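Local coordinates for phenylacetic acid degradation-related protein (Ralstonia eutropha JMP134, PDB 2PIM) that probably hydrolyses fatty acyl-CoA thioesters as a member of the hot dog-fold thioesterase superfamily, at residues L25-R30 and S41-A45; V53-Q57 and P95-G99; V68-V73 and G103-L107; N113-G119 and A131-V137. All coordinates share one frame; numbering follows the deposited sequence.

Interaction 1 (L25-R30 and S41-A45)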
loop_
_atom_site.group_PDB
_atom_site.type_symbol
_atom_site.label_atom_id
_atom_site.label_comp_id
_atom_site.label_asym_id
_atom_site.label_seq_id
_atom_site.Cartn_x
_atom_site.Cartn_y
_atom_site.Cartn_z
ATOM N N LEU A 25 6.267 3.276 -9.174
ATOM C CA LEU A 25 5.340 4.339 -8.735
ATOM C C LEU A 25 5.553 5.713 -9.389
ATOM O O LEU A 25 4.798 6.645 -9.101
ATOM C CB LEU A 25 5.396 4.466 -7.211
ATOM C CG LEU A 25 5.116 3.132 -6.487
ATOM C CD1 LEU A 25 5.515 3.258 -5.049
ATOM C CD2 LEU A 25 3.655 2.725 -6.659
ATOM N N GLY A 26 6.529 5.819 -10.306
ATOM C CA GLY A 26 6.859 7.085 -11.001
ATOM C C GLY A 26 7.404 8.112 -10.024
ATOM O O GLY A 26 7.162 9.302 -10.159
ATOM N N GLY A 27 8.137 7.634 -9.018
ATOM C CA GLY A 27 8.596 8.459 -7.927
ATOM C C GLY A 27 9.759 9.346 -8.324
ATOM O O GLY A 27 10.746 8.864 -8.879
ATOM N N VAL A 28 9.638 10.643 -8.057
ATOM C CA VAL A 28 10.711 11.616 -8.363
ATOM C C VAL A 28 10.744 12.621 -7.250
ATOM O O VAL A 28 9.788 13.405 -7.067
ATOM C CB VAL A 28 10.489 12.394 -9.694
ATOM C CG1 VAL A 28 11.652 13.289 -9.980
ATOM C CG2 VAL A 28 10.275 11.452 -10.857
ATOM N N ILE A 29 11.868 12.620 -6.535
ATOM C CA ILE A 29 12.069 13.490 -5.388
ATOM C C ILE A 29 12.165 14.916 -5.883
ATOM O O ILE A 29 12.982 15.229 -6.737
ATOM C CB ILE A 29 13.387 13.167 -4.665
ATOM C CG1 ILE A 29 13.434 11.712 -4.180
ATOM C CG2 ILE A 29 13.622 14.149 -3.530
ATOM C CD1 ILE A 29 12.547 11.417 -3.112
ATOM N N ARG A 30 11.342 15.798 -5.336
ATOM C CA ARG A 30 11.353 17.181 -5.765
ATOM C C ARG A 30 11.975 18.129 -4.726
ATOM O O ARG A 30 12.399 19.179 -5.096
ATOM C CB ARG A 30 9.924 17.628 -6.113
ATOM C CG ARG A 30 9.259 16.803 -7.188
ATOM C CD ARG A 30 10.080 16.782 -8.487
ATOM N NE ARG A 30 10.267 18.117 -9.051
ATOM C CZ ARG A 30 9.376 18.744 -9.820
ATOM N NH1 ARG A 30 8.232 18.156 -10.121
ATOM N NH2 ARG A 30 9.654 19.941 -10.333
ATOM N N SER A 41 7.969 14.343 -2.947
ATOM C CA SER A 41 8.173 13.516 -4.119
ATOM C C SER A 41 6.915 13.508 -5.006
ATOM O O SER A 41 5.779 13.539 -4.518
ATOM C CB SER A 41 8.550 12.085 -3.694
ATOM O OG SER A 41 8.803 11.231 -4.811
ATOM N N ASP A 42 7.133 13.466 -6.309
ATOM C CA ASP A 42 6.065 13.185 -7.250
ATOM C C ASP A 42 5.849 11.679 -7.369
ATOM O O ASP A 42 6.776 10.921 -7.147
ATOM C CB ASP A 42 6.437 13.706 -8.631
ATOM C CG ASP A 42 6.443 15.201 -8.701
ATOM O OD1 ASP A 42 5.632 15.819 -7.990
ATOM O OD2 ASP A 42 7.248 15.747 -9.482
ATOM N N TYR A 43 4.634 11.285 -7.736
ATOM C CA TYR A 43 4.290 9.911 -8.048
ATOM C C TYR A 43 3.349 9.949 -9.266
ATOM O O TYR A 43 2.721 10.986 -9.548
ATOM C CB TYR A 43 3.653 9.182 -6.813
ATOM C CG TYR A 43 4.641 9.065 -5.663
ATOM C CD1 TYR A 43 5.641 8.105 -5.676
ATOM C CD2 TYR A 43 4.621 9.967 -4.614
ATOM C CE1 TYR A 43 6.566 8.021 -4.664
ATOM C CE2 TYR A 43 5.560 9.911 -3.605
ATOM C CZ TYR A 43 6.544 8.955 -3.641
ATOM O OH TYR A 43 7.498 8.934 -2.644
ATOM N N VAL A 44 3.286 8.837 -10.009
ATOM C CA VAL A 44 2.363 8.713 -11.143
ATOM C C VAL A 44 1.513 7.464 -10.882
ATOM O O VAL A 44 2.051 6.381 -10.642
ATOM C CB VAL A 44 3.085 8.587 -12.507
ATOM C CG1 VAL A 44 2.089 8.316 -13.631
ATOM C CG2 VAL A 44 3.884 9.840 -12.834
ATOM N N ALA A 45 0.188 7.642 -10.881
ATOM C CA ALA A 45 -0.731 6.522 -10.846
ATOM C C ALA A 45 -1.026 6.157 -12.313
ATOM O O ALA A 45 -1.433 7.011 -13.093
ATOM C CB ALA A 45 -2.002 6.898 -10.082
#
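V28 and D42 exchange a pair of backbone hydrogen bonds, V28 N to D42 O at 3.0 Å and D42 N to V28 O at 2.8 Å. A third, V44 N to L25 O at 2.8 Å, comes from L25, ahead of strand 28-33, where G26, at positive phi, ends the helix before it in a Schellman motif. D42 O is also approached by a CA-H of G27, with G27 CA 3.2 Å away. These bonds join the first beta hairpin of the hot dog fold, strands 28-33 and 38-45. The charged contact lies on the V28 and D42 face: R30, bent at chi2 (-57°) and chi3 (-60°), folds its chain over the carboxylate so that NH1 reaches the syn lone pair of D42 OD2 at 2.7 Å. That oxygen lies in the guanidinium plane, although the carboxylate plane is turned 71° from it. R102 takes D42 OD1 in a second salt bridge. In the apolar packing, the Y43 ring sets CD1 4.0 Å from L25 CB and 3.7 Å from G27 CA, with L25 O at its edge, while its hydroxyl is hydrogen-bonded to D67 on the central helix. I29 and S41 lie on the other face, I29 CD1 touching S41 CB at 4.1 Å, and M11 and L12 adjoin I29.

Interaction 2 (V53-Q57 and P95-G99)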
loop_
_atom_site.group_PDB
_atom_site.type_symbol
_atom_site.label_atom_id
_atom_site.label_comp_id
_atom_site.label_asym_id
_atom_site.label_seq_id
_atom_site.Cartn_x
_atom_site.Cartn_y
_atom_site.Cartn_z
ATOM N N VAL A 53 -14.058 1.195 -10.931
ATOM C CA VAL A 53 -14.701 2.483 -11.220
ATOM C C VAL A 53 -13.685 3.530 -11.713
ATOM O O VAL A 53 -14.042 4.683 -11.942
ATOM C CB VAL A 53 -15.554 2.984 -9.989
ATOM C CG1 VAL A 53 -14.708 3.140 -8.719
ATOM C CG2 VAL A 53 -16.270 4.289 -10.301
ATOM N N GLY A 54 -12.425 3.137 -11.898
ATOM C CA GLY A 54 -11.438 4.027 -12.509
ATOM C C GLY A 54 -10.701 4.945 -11.549
ATOM O O GLY A 54 -9.975 5.856 -11.970
ATOM N N GLN A 55 -10.870 4.725 -10.254
ATOM C CA GLN A 55 -10.066 5.439 -9.288
ATOM C C GLN A 55 -8.844 4.592 -8.854
ATOM O O GLN A 55 -8.826 3.366 -8.971
ATOM C CB GLN A 55 -10.912 5.819 -8.087
ATOM C CG GLN A 55 -12.221 6.531 -8.399
ATOM C CD GLN A 55 -13.246 6.330 -7.262
ATOM O OE1 GLN A 55 -12.927 5.762 -6.194
ATOM N NE2 GLN A 55 -14.478 6.791 -7.488
ATOM N N VAL A 56 -7.834 5.262 -8.338
ATOM C CA VAL A 56 -6.616 4.597 -7.908
ATOM C C VAL A 56 -6.934 3.763 -6.655
ATOM O O VAL A 56 -7.534 4.271 -5.689
ATOM C CB VAL A 56 -5.480 5.627 -7.589
ATOM C CG1 VAL A 56 -4.192 4.936 -7.190
ATOM C CG2 VAL A 56 -5.202 6.512 -8.776
ATOM N N GLN A 57 -6.508 2.502 -6.658
ATOM C CA GLN A 57 -6.644 1.655 -5.467
ATOM C C GLN A 57 -5.932 2.311 -4.293
ATOM O O GLN A 57 -4.815 2.838 -4.466
ATOM C CB GLN A 57 -6.013 0.288 -5.693
ATOM C CG GLN A 57 -6.479 -0.774 -4.693
ATOM C CD GLN A 57 -5.352 -1.694 -4.253
ATOM O OE1 GLN A 57 -4.208 -1.253 -4.093
ATOM N NE2 GLN A 57 -5.677 -2.985 -4.032
ATOM N N PRO A 95 -11.041 10.322 -3.547
ATOM C CA PRO A 95 -10.615 9.490 -4.670
ATOM C C PRO A 95 -9.566 10.174 -5.554
ATOM O O PRO A 95 -9.585 11.393 -5.737
ATOM C CB PRO A 95 -11.930 9.233 -5.432
ATOM C CG PRO A 95 -12.771 10.384 -5.109
ATOM C CD PRO A 95 -12.438 10.793 -3.715
ATOM N N ALA A 96 -8.610 9.378 -6.027
ATOM C CA ALA A 96 -7.580 9.835 -6.939
ATOM C C ALA A 96 -7.858 9.249 -8.319
ATOM O O ALA A 96 -8.517 8.211 -8.457
ATOM C CB ALA A 96 -6.213 9.413 -6.455
ATOM N N GLN A 97 -7.344 9.919 -9.337
ATOM C CA GLN A 97 -7.474 9.467 -10.703
ATOM C C GLN A 97 -6.071 9.163 -11.203
ATOM O O GLN A 97 -5.078 9.562 -10.581
ATOM C CB GLN A 97 -8.134 10.558 -11.552
ATOM C CG GLN A 97 -9.217 11.392 -10.838
ATOM C CD GLN A 97 -10.402 10.565 -10.342
ATOM O OE1 GLN A 97 -10.682 9.486 -10.862
ATOM N NE2 GLN A 97 -11.107 11.080 -9.332
ATOM N N ALA A 98 -5.984 8.457 -12.322
ATOM C CA ALA A 98 -4.701 8.260 -12.997
ATOM C C ALA A 98 -4.067 9.614 -13.294
ATOM O O ALA A 98 -4.757 10.573 -13.679
ATOM C CB ALA A 98 -4.874 7.490 -14.289
ATOM N N GLY A 99 -2.748 9.678 -13.152
ATOM C CA GLY A 99 -2.012 10.911 -13.387
ATOM C C GLY A 99 -1.040 11.174 -12.253
ATOM O O GLY A 99 -0.783 10.299 -11.427
HETATM O O HOH W 1 -8.228 7.450 -13.674
HETATM O O HOH W 2 -8.795 6.663 -5.031
#
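Q55 lays its carboxamide alongside the P95 ring, the two side chains pointing the same way, with CD of Q55 3.7 Å from CB of P95. The glutamine chain is extended beyond CG, which carries the amide along the proline. V56 makes the deeper contact. Its CG1 is anti to the backbone N (chi1 -178°), leaving CG2 on the N side of the residue, where it meets A96 CB at 3.9 Å and Q97 O at 3.5 Å. Two loops of the hot dog fold meet here: 53-57 leads into the central helix 58-75, with Q57 at its N-cap, and 95-99 joins strands 84-92 and 99-107. One direct hydrogen bond ties them, V56 N to A96 O at 3.0 Å, the donor standing 46° above the carbonyl plane; the CA of Q55 also approaches A96 O. Two waters complete the backbone link. One donates to G54 O and accepts from A98 N at 2.8 Å; the other donates to V56 O at 2.8 Å and accepts from A96 N at 2.9 Å. L61 of the helix packs against both V56 and A96, and the Q57 amide NE2 is hydrogen-bonded to A63 O of the second subunit.

Interaction 3 (V68-V73 and G103-L107)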
loop_
_atom_site.group_PDB
_atom_site.type_symbol
_atom_site.label_atom_id
_atom_site.label_comp_id
_atom_site.label_asym_id
_atom_site.label_seq_id
_atom_site.Cartn_x
_atom_site.Cartn_y
_atom_site.Cartn_z
ATOM N N VAL A 68 7.430 7.914 0.302
ATOM C CA VAL A 68 7.799 9.279 0.690
ATOM C C VAL A 68 8.293 9.352 2.142
ATOM O O VAL A 68 9.342 10.034 2.443
ATOM C CB VAL A 68 6.675 10.312 0.334
ATOM C CG1 VAL A 68 5.455 10.162 1.242
ATOM C CG2 VAL A 68 7.219 11.691 0.343
ATOM N N THR A 69 7.634 8.580 3.011
ATOM C CA THR A 69 7.946 8.567 4.435
ATOM C C THR A 69 9.280 7.850 4.717
ATOM O O THR A 69 10.153 8.384 5.379
ATOM C CB THR A 69 6.781 8.014 5.295
ATOM O OG1 THR A 69 6.453 6.652 4.939
ATOM C CG2 THR A 69 5.554 8.903 5.155
ATOM N N ALA A 70 9.451 6.674 4.138
ATOM C CA ALA A 70 10.731 5.933 4.214
ATOM C C ALA A 70 11.900 6.637 3.554
ATOM O O ALA A 70 13.087 6.480 3.978
ATOM C CB ALA A 70 10.533 4.541 3.606
HETATM N N MSE A 71 11.608 7.388 2.492
HETATM C CA MSE A 71 12.660 8.190 1.828
HETATM C C MSE A 71 13.149 9.288 2.757
HETATM O O MSE A 71 14.376 9.506 2.945
HETATM C CB MSE A 71 12.175 8.826 0.507
HETATM C CG MSE A 71 12.302 7.954 -0.763
HETATM SE SE MSE A 71 14.081 7.125 -0.996
HETATM C CE MSE A 71 13.762 5.362 -0.015
ATOM N N LEU A 72 12.196 9.992 3.341
ATOM C CA LEU A 72 12.553 11.050 4.300
ATOM C C LEU A 72 13.443 10.484 5.448
ATOM O O LEU A 72 14.512 11.018 5.738
ATOM C CB LEU A 72 11.302 11.749 4.821
ATOM C CG LEU A 72 11.609 12.706 5.988
ATOM C CD1 LEU A 72 12.721 13.698 5.677
ATOM C CD2 LEU A 72 10.344 13.395 6.355
ATOM N N VAL A 73 13.027 9.360 6.033
ATOM C CA VAL A 73 13.799 8.748 7.111
ATOM C C VAL A 73 15.181 8.416 6.643
ATOM O O VAL A 73 16.144 8.739 7.326
ATOM C CB VAL A 73 13.152 7.473 7.693
ATOM C CG1 VAL A 73 14.034 6.876 8.774
ATOM C CG2 VAL A 73 11.775 7.790 8.241
ATOM N N GLY A 103 3.503 13.720 -3.159
ATOM C CA GLY A 103 3.667 13.207 -1.820
ATOM C C GLY A 103 4.524 14.122 -0.990
ATOM O O GLY A 103 5.594 14.551 -1.436
ATOM N N ARG A 104 4.073 14.408 0.224
ATOM C CA ARG A 104 4.854 15.254 1.176
ATOM C C ARG A 104 5.042 14.504 2.508
ATOM O O ARG A 104 4.095 13.946 3.036
ATOM C CB ARG A 104 4.166 16.613 1.390
ATOM C CG ARG A 104 4.130 17.454 0.118
ATOM C CD ARG A 104 3.646 18.927 0.283
ATOM N NE ARG A 104 3.466 19.591 -1.039
ATOM C CZ ARG A 104 2.355 19.565 -1.815
ATOM N NH1 ARG A 104 1.238 18.965 -1.448
ATOM N NH2 ARG A 104 2.348 20.189 -2.977
ATOM N N ALA A 105 6.284 14.429 2.995
ATOM C CA ALA A 105 6.575 13.809 4.270
ATOM C C ALA A 105 7.125 14.844 5.253
ATOM O O ALA A 105 7.759 15.814 4.835
ATOM C CB ALA A 105 7.544 12.661 4.088
ATOM N N ARG A 106 6.807 14.649 6.539
ATOM C CA ARG A 106 7.375 15.402 7.664
ATOM C C ARG A 106 7.680 14.440 8.815
ATOM O O ARG A 106 6.833 13.611 9.174
ATOM C CB ARG A 106 6.399 16.480 8.196
ATOM C CG ARG A 106 6.937 17.249 9.424
ATOM C CD ARG A 106 5.962 18.243 10.096
ATOM N NE ARG A 106 5.068 17.649 11.106
ATOM C CZ ARG A 106 3.804 17.292 10.880
ATOM N NH1 ARG A 106 3.241 17.447 9.691
ATOM N NH2 ARG A 106 3.088 16.776 11.846
ATOM N N LEU A 107 8.858 14.592 9.414
ATOM C CA LEU A 107 9.204 13.916 10.675
ATOM C C LEU A 107 8.525 14.554 11.889
ATOM O O LEU A 107 8.775 15.700 12.190
ATOM C CB LEU A 107 10.734 13.954 10.913
ATOM C CG LEU A 107 11.484 12.935 10.070
ATOM C CD1 LEU A 107 12.947 13.292 9.915
ATOM C CD2 LEU A 107 11.307 11.543 10.644
#
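V68, T69, L72 and V73 of the central hot dog helix, 58-75, pack on strand 99-107 of the antiparallel sheet that curves round it. The helix and strand segments cross at -46° with their axes 7.6 Å apart at closest approach. No hydrogen bond links them; the contact is aliphatic. At its centre is the small A105 methyl, directed at the helix, which allows close approach. CB of A105 sits 3.6 Å from V68 O, a carbonyl already used within the helix by L72 N, and 3.7 Å from L72 CD2; T69 CG2 borders it more loosely at 4.4 Å. L72 spans the next step along the strand. With CG anti to the backbone N (chi1 171°) and chi2 at 52°, its CD2 lies over the strand backbone, 3.6 Å from L107 N and 3.9 Å from L107 CG, the two leucines crossing at an angle. At the other end V68 CG2 rests 3.7 Å from G103 O, where the strand has no side chain. R104 and R106 point away from the helix, and R104 NE forms a salt bridge with E40. Strand 38-45 flanks the contact, bringing L39 against V68 and L72 and Y43 against V68. Beyond strand 99-107, V117 of strand 114-123 touches T69 and V73, and strand 126-136 adds A133 against T69 and C135 against V73.

Interaction 4 (N113-G119 and A131-V137)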
loop_
_atom_site.group_PDB
_atom_site.type_symbol
_atom_site.label_atom_id
_atom_site.label_comp_id
_atom_site.label_asym_id
_atom_site.label_seq_id
_atom_site.Cartn_x
_atom_site.Cartn_y
_atom_site.Cartn_z
ATOM N N ASN A 113 16.158 5.216 18.011
ATOM C CA ASN A 113 15.863 4.085 17.136
ATOM C C ASN A 113 14.509 4.141 16.453
ATOM O O ASN A 113 14.257 3.328 15.586
ATOM C CB ASN A 113 16.035 2.757 17.868
ATOM C CG ASN A 113 17.468 2.541 18.355
ATOM O OD1 ASN A 113 18.404 2.224 17.603
ATOM N ND2 ASN A 113 17.642 2.727 19.627
ATOM N N VAL A 114 13.632 5.060 16.824
ATOM C CA VAL A 114 12.334 5.168 16.136
ATOM C C VAL A 114 12.121 6.538 15.543
ATOM O O VAL A 114 12.436 7.541 16.190
ATOM C CB VAL A 114 11.142 4.901 17.105
ATOM C CG1 VAL A 114 9.856 4.765 16.333
ATOM C CG2 VAL A 114 11.393 3.658 17.878
ATOM N N CYS A 115 11.555 6.583 14.337
ATOM C CA CYS A 115 11.135 7.831 13.734
ATOM C C CYS A 115 9.651 7.719 13.460
ATOM O O CYS A 115 9.188 6.706 12.987
ATOM C CB CYS A 115 11.874 8.109 12.416
ATOM S SG CYS A 115 13.610 8.489 12.713
ATOM N N ASN A 116 8.927 8.765 13.804
ATOM C CA ASN A 116 7.519 8.891 13.521
ATOM C C ASN A 116 7.396 9.904 12.407
ATOM O O ASN A 116 7.860 11.033 12.528
ATOM C CB ASN A 116 6.795 9.328 14.779
ATOM C CG ASN A 116 7.024 8.368 15.947
ATOM O OD1 ASN A 116 6.358 7.326 16.055
ATOM N ND2 ASN A 116 7.964 8.709 16.817
ATOM N N VAL A 117 6.820 9.471 11.292
ATOM C CA VAL A 117 6.763 10.264 10.069
ATOM C C VAL A 117 5.309 10.423 9.699
ATOM O O VAL A 117 4.545 9.509 9.913
ATOM C CB VAL A 117 7.456 9.541 8.896
ATOM C CG1 VAL A 117 7.854 10.568 7.808
ATOM C CG2 VAL A 117 8.670 8.766 9.353
ATOM N N VAL A 118 4.914 11.577 9.170
ATOM C CA VAL A 118 3.590 11.717 8.582
ATOM C C VAL A 118 3.773 11.999 7.085
ATOM O O VAL A 118 4.732 12.649 6.679
ATOM C CB VAL A 118 2.724 12.824 9.235
ATOM C CG1 VAL A 118 2.685 12.647 10.767
ATOM C CG2 VAL A 118 3.260 14.154 8.921
ATOM N N GLY A 119 2.869 11.454 6.290
ATOM C CA GLY A 119 2.864 11.636 4.868
ATOM C C GLY A 119 1.485 12.113 4.439
ATOM O O GLY A 119 0.508 11.767 5.072
ATOM N N ALA A 131 -0.929 9.372 5.785
ATOM C CA ALA A 131 -0.290 8.293 6.478
ATOM C C ALA A 131 0.464 8.711 7.741
ATOM O O ALA A 131 0.971 9.830 7.859
ATOM C CB ALA A 131 0.693 7.607 5.578
ATOM N N THR A 132 0.597 7.735 8.636
ATOM C CA THR A 132 1.504 7.769 9.750
ATOM C C THR A 132 2.369 6.524 9.663
ATOM O O THR A 132 1.849 5.406 9.626
ATOM C CB THR A 132 0.655 7.752 11.075
ATOM O OG1 THR A 132 -0.013 9.015 11.205
ATOM C CG2 THR A 132 1.528 7.511 12.283
ATOM N N ALA A 133 3.670 6.709 9.657
ATOM C CA ALA A 133 4.635 5.622 9.634
ATOM C C ALA A 133 5.425 5.602 10.910
ATOM O O ALA A 133 5.875 6.644 11.380
ATOM C CB ALA A 133 5.601 5.807 8.486
ATOM N N THR A 134 5.575 4.409 11.476
ATOM C CA THR A 134 6.506 4.147 12.566
ATOM C C THR A 134 7.647 3.323 12.029
ATOM O O THR A 134 7.416 2.225 11.553
ATOM C CB THR A 134 5.801 3.356 13.669
ATOM O OG1 THR A 134 4.661 4.095 14.075
ATOM C CG2 THR A 134 6.708 3.113 14.826
ATOM N N CYS A 135 8.855 3.863 12.098
ATOM C CA CYS A 135 10.032 3.307 11.452
ATOM C C CYS A 135 11.111 3.092 12.475
ATOM O O CYS A 135 11.266 3.897 13.368
ATOM C CB CYS A 135 10.596 4.275 10.410
ATOM S SG CYS A 135 9.402 4.735 9.172
HETATM N N MSE A 136 11.846 2.000 12.361
HETATM C CA MSE A 136 12.991 1.765 13.232
HETATM C C MSE A 136 14.205 1.905 12.362
HETATM O O MSE A 136 14.104 1.700 11.157
HETATM C CB MSE A 136 12.942 0.344 13.770
HETATM C CG MSE A 136 13.808 0.068 14.985
HETATM SE SE MSE A 136 13.604 -1.830 15.401
HETATM C CE MSE A 136 12.725 -1.888 16.958
ATOM N N VAL A 137 15.358 2.217 12.965
ATOM C CA VAL A 137 16.576 2.351 12.202
ATOM C C VAL A 137 17.699 1.393 12.637
ATOM O O VAL A 137 17.995 1.272 13.820
ATOM C CB VAL A 137 17.074 3.847 12.160
ATOM C CG1 VAL A 137 15.895 4.859 12.209
ATOM C CG2 VAL A 137 18.007 4.114 13.241
HETATM O O HOH W 3 4.314 7.448 14.198
#
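A133 O is gripped by V117 N at 3.0 Å, a bond in the carbonyl plane and nearly straight at 171°, and also receives a CA-H contact from N116. It belongs to the C-terminal beta hairpin of the hot dog sheet, strands 114-123 and 126-136, which run antiparallel. The hydrogen-bonded pairs are C115 with C135, V117 with A133 and G119 with A131, each joined by two backbone bonds; the return bond from A133 N to V117 O is 2.9 Å. V137 N reaches N113 O, at 3.1 Å and with a more bent angle of 142°. V117, A131 and A133 turn to the central helix, where T69 and V73 lie against V117 and L65 against A131, and V117 CG2 meets C135 SG diagonally at 4.1 Å. The other face carries V114, N116 and T134. V114 CG1, anti to its own nitrogen (chi1 -170°), reaches forward to T134 CG2 at 3.9 Å. N116 and T134 lie side by side, their OD1 and OG1 4.2 Å apart, and a water sits at the gap: it donates to N116 OD1 at 2.8 Å, with A133 O and T134 OG1 as weak alternatives for its other proton, the latter at 3.4 Å.

How the interactions relate
From the N terminus, interaction 1 comes first, closing the hairpin of strands 28-33 and 38-45. Interaction 2 follows in series and closes a larger loop holding the central helix and strand 84-92. Interaction 3 starts within that loop and ends beyond it, so the two cross along the chain; they adjoin in sequence without otherwise touching. Interaction 4, last, closes the C-terminal hairpin. Strand 99-107 is the common neighbour: G99 O meets A45 N between interactions 1 and 2, G103 N meets S41 O between 1 and 3, and R106 O meets V118 N between 3 and 4. Interactions 1 and 4 lie on opposite sides of the chain's centre, about 20 Å apart between centres.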